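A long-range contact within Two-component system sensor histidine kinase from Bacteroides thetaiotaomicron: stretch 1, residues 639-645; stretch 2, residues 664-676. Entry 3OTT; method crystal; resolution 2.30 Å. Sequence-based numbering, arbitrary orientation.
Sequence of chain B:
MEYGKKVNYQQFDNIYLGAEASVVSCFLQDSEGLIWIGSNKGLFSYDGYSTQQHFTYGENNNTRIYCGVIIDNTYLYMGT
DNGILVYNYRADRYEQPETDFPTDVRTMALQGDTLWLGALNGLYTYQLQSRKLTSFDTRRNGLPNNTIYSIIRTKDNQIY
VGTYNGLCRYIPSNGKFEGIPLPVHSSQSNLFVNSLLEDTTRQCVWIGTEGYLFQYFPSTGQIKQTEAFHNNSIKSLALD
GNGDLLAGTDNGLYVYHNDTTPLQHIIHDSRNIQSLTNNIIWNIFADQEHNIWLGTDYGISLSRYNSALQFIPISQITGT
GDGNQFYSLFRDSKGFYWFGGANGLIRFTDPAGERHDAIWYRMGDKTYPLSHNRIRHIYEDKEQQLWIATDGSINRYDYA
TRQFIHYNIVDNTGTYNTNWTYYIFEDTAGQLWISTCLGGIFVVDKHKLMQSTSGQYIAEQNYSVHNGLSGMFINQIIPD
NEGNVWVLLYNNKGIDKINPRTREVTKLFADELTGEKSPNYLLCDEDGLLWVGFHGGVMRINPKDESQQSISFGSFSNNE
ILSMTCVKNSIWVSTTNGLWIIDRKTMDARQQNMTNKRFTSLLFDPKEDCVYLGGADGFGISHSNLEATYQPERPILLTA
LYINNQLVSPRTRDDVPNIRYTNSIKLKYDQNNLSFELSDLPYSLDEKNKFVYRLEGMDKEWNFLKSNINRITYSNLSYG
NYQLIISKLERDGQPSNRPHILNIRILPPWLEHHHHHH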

# COMPACT_ATOMS: atom_id res chain seq x y z
N THR B 639 17.19 17.32 22.00
CA THR B 639 16.24 18.37 21.60
C THR B 639 16.71 19.74 22.01
O THR B 639 16.09 20.77 21.64
CB THR B 639 14.80 18.08 22.18
OG1 THR B 639 14.89 17.90 23.59
CG2 THR B 639 14.28 16.74 21.66
N ALA B 640 17.82 19.80 22.76
CA ALA B 640 18.42 21.10 23.10
C ALA B 640 19.89 21.03 23.49
O ALA B 640 20.31 20.14 24.19
CB ALA B 640 17.63 21.76 24.20
N LEU B 641 20.66 22.03 23.06
CA LEU B 641 22.03 22.15 23.49
C LEU B 641 22.20 23.48 24.24
O LEU B 641 21.81 24.52 23.73
CB LEU B 641 22.96 22.12 22.27
CG LEU B 641 24.47 22.40 22.52
CD1 LEU B 641 25.08 21.32 23.37
CD2 LEU B 641 25.21 22.48 21.22
N TYR B 642 22.77 23.44 25.45
CA TYR B 642 23.14 24.64 26.19
C TYR B 642 24.65 24.73 26.33
O TYR B 642 25.35 23.70 26.55
CB TYR B 642 22.54 24.61 27.59
CG TYR B 642 21.03 24.61 27.69
CD1 TYR B 642 20.32 23.45 27.39
CD2 TYR B 642 20.33 25.74 28.09
CE1 TYR B 642 18.92 23.42 27.47
CE2 TYR B 642 18.89 25.73 28.21
CZ TYR B 642 18.22 24.54 27.88
OH TYR B 642 16.88 24.39 27.93
N ILE B 643 25.14 25.95 26.20
CA ILE B 643 26.53 26.27 26.46
C ILE B 643 26.50 27.38 27.51
O ILE B 643 25.76 28.38 27.36
CB ILE B 643 27.24 26.77 25.19
CG1 ILE B 643 27.40 25.61 24.20
CG2 ILE B 643 28.59 27.47 25.55
CD1 ILE B 643 27.49 26.05 22.77
N ASN B 644 27.24 27.18 28.60
CA ASN B 644 27.21 28.09 29.74
C ASN B 644 25.80 28.38 30.11
O ASN B 644 25.45 29.50 30.48
CB ASN B 644 27.94 29.41 29.44
CG ASN B 644 29.37 29.18 29.08
OD1 ASN B 644 30.07 28.39 29.74
ND2 ASN B 644 29.81 29.79 28.00
N ASN B 645 24.96 27.36 30.01
CA ASN B 645 23.66 27.51 30.58
C ASN B 645 22.70 28.41 29.77
O ASN B 645 21.63 28.79 30.25
CB ASN B 645 23.80 28.00 32.02
CG ASN B 645 22.67 27.58 32.87
OD1 ASN B 645 22.30 26.40 32.89
ND2 ASN B 645 22.06 28.55 33.57
N SER B 664 27.93 14.58 15.27
CA SER B 664 29.28 15.07 15.57
C SER B 664 29.27 16.57 15.73
O SER B 664 28.89 17.32 14.82
CB SER B 664 30.25 14.74 14.45
OG SER B 664 30.68 13.39 14.54
N ILE B 665 29.69 17.01 16.90
CA ILE B 665 29.84 18.43 17.15
C ILE B 665 31.30 18.85 17.44
O ILE B 665 32.05 18.12 18.13
CB ILE B 665 28.83 18.90 18.22
CG1 ILE B 665 28.65 20.40 18.15
CG2 ILE B 665 29.15 18.44 19.62
CD1 ILE B 665 27.47 20.87 18.95
N LYS B 666 31.68 20.01 16.89
CA LYS B 666 32.98 20.65 17.11
C LYS B 666 32.82 21.95 17.88
O LYS B 666 32.18 22.84 17.38
CB LYS B 666 33.67 20.92 15.76
CG LYS B 666 34.61 19.81 15.32
CD LYS B 666 35.58 20.30 14.24
CE LYS B 666 35.48 19.34 13.01
NZ LYS B 666 36.24 19.72 11.75
N LEU B 667 33.41 22.05 19.07
CA LEU B 667 33.27 23.22 19.94
C LEU B 667 34.62 23.88 20.27
O LEU B 667 35.67 23.20 20.32
CB LEU B 667 32.58 22.85 21.25
CG LEU B 667 31.13 22.30 21.10
CD1 LEU B 667 30.62 21.74 22.37
CD2 LEU B 667 30.16 23.33 20.59
N LYS B 668 34.58 25.19 20.52
CA LYS B 668 35.76 25.86 21.00
C LYS B 668 36.13 25.49 22.46
O LYS B 668 35.29 24.95 23.22
CB LYS B 668 35.60 27.37 20.83
CG LYS B 668 35.50 27.80 19.35
CD LYS B 668 35.07 29.24 19.24
CE LYS B 668 34.72 29.62 17.81
NZ LYS B 668 33.40 30.40 17.73
N TYR B 669 37.35 25.86 22.84
CA TYR B 669 37.89 25.60 24.16
C TYR B 669 37.02 26.18 25.27
O TYR B 669 36.84 25.57 26.29
CB TYR B 669 39.37 26.10 24.26
CG TYR B 669 39.51 27.58 24.59
CD1 TYR B 669 39.21 28.55 23.64
CD2 TYR B 669 39.87 28.01 25.87
CE1 TYR B 669 39.27 29.89 23.93
CE2 TYR B 669 39.96 29.36 26.19
CZ TYR B 669 39.66 30.29 25.20
OH TYR B 669 39.74 31.65 25.43
N ASP B 670 36.47 27.37 25.06
CA ASP B 670 35.61 28.02 26.07
C ASP B 670 34.10 27.72 25.96
O ASP B 670 33.28 28.31 26.67
CB ASP B 670 35.83 29.53 26.11
CG ASP B 670 35.60 30.19 24.76
OD1 ASP B 670 35.64 29.49 23.71
OD2 ASP B 670 35.42 31.42 24.73
N GLN B 671 33.75 26.79 25.08
CA GLN B 671 32.40 26.28 25.00
C GLN B 671 32.45 24.90 25.63
O GLN B 671 32.14 23.88 25.00
CB GLN B 671 31.96 26.22 23.52
CG GLN B 671 31.88 27.61 22.88
CD GLN B 671 31.43 27.61 21.41
OE1 GLN B 671 31.94 26.88 20.58
NE2 GLN B 671 30.51 28.49 21.10
N ASN B 672 32.86 24.86 26.89
CA ASN B 672 33.13 23.56 27.51
C ASN B 672 32.26 23.26 28.74
O ASN B 672 32.54 22.32 29.50
CB ASN B 672 34.65 23.46 27.88
CG ASN B 672 35.06 24.54 28.85
OD1 ASN B 672 34.49 25.61 28.86
ND2 ASN B 672 36.01 24.25 29.69
N ASN B 673 31.23 24.08 28.93
CA ASN B 673 30.25 23.84 29.98
C ASN B 673 28.91 23.61 29.29
O ASN B 673 28.27 24.54 28.83
CB ASN B 673 30.25 25.00 30.99
CG ASN B 673 31.60 25.09 31.78
OD1 ASN B 673 31.81 24.38 32.76
ND2 ASN B 673 32.51 25.98 31.34
N LEU B 674 28.55 22.33 29.17
CA LEU B 674 27.55 21.84 28.24
C LEU B 674 26.35 21.16 28.91
O LEU B 674 26.51 20.44 29.92
CB LEU B 674 28.18 20.83 27.29
CG LEU B 674 29.46 21.23 26.58
CD1 LEU B 674 29.81 20.12 25.66
CD2 LEU B 674 29.29 22.57 25.79
N SER B 675 25.15 21.44 28.39
CA SER B 675 23.96 20.68 28.78
C SER B 675 23.21 20.22 27.56
O SER B 675 23.30 20.82 26.52
CB SER B 675 23.02 21.44 29.70
OG SER B 675 23.60 21.60 30.94
N PHE B 676 22.49 19.14 27.73
CA PHE B 676 21.83 18.41 26.66
C PHE B 676 20.49 18.03 27.28
O PHE B 676 20.48 17.47 28.40
CB PHE B 676 22.61 17.12 26.33
CG PHE B 676 24.01 17.36 25.82
CD1 PHE B 676 25.10 17.38 26.68
CD2 PHE B 676 24.24 17.62 24.48
CE1 PHE B 676 26.45 17.65 26.19
CE2 PHE B 676 25.56 17.85 24.00
CZ PHE B 676 26.66 17.87 24.90
O HOH W 1 25.54 24.70 29.74

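Strand 639-643 lies antiparallel to strand 674-676, their axes 4.7 Å apart at closest approach, and 546 Å² of surface is buried between the two stretches. The backbone seam is short: Tyr642 N donates to Ser675 O (2.9 Å, 176°) and Ser675 N returns a bond to Tyr642 O (2.9 Å), so this pair is locked from both sides. One step past the strand end, Asn644 N reaches Asn673 O (2.8 Å), and a water that accepts from Asn645 N (2.7 Å) donates to the same Asn673 O (2.9 Å), carrying the seam into the loop beyond the strand. CA-H...O contacts supplement these bonds, as at Leu674 CA to Tyr642 O (3.3 Å) and Phe676 CA to Ala640 O (3.4 Å).

Leu641, Ile643, Leu674 and Phe676 share one face of the sheet, and their bumps interlock. Leu641, in the t, p rotamer, forks between two neighbours: CD1 rests 3.6 Å from Phe676 CE2, while CD2 meets Ile665 CD1 at 3.6 Å. Ile643 is similarly shared: its CG1 packs on Leu674 CD2 (3.9 Å), CG2 sits 4.0 Å from Gln671 CA, and CD1 reaches Leu667 CD2 more loosely (4.4 Å). Branched aliphatic chains suit this buried layer because their methyls can fill separate hollows. The type I turn from Lys668 to Gln671 helps shape the floor under Ile643; it is closed by Gln671 N to Lys668 O (3.0 Å) and braced by Lys668 N to Gln671 OE1 (3.1 Å).

On the other face, the facing pair Tyr642 and Ser675 meets CB to CB at 3.8 Å, and Ser675 O lies near the plane of the Tyr642 ring, at its edge. Asn644 OD1 lies 3.6 Å from Asn673 CB; the amide of Asn644 suits this exposed end.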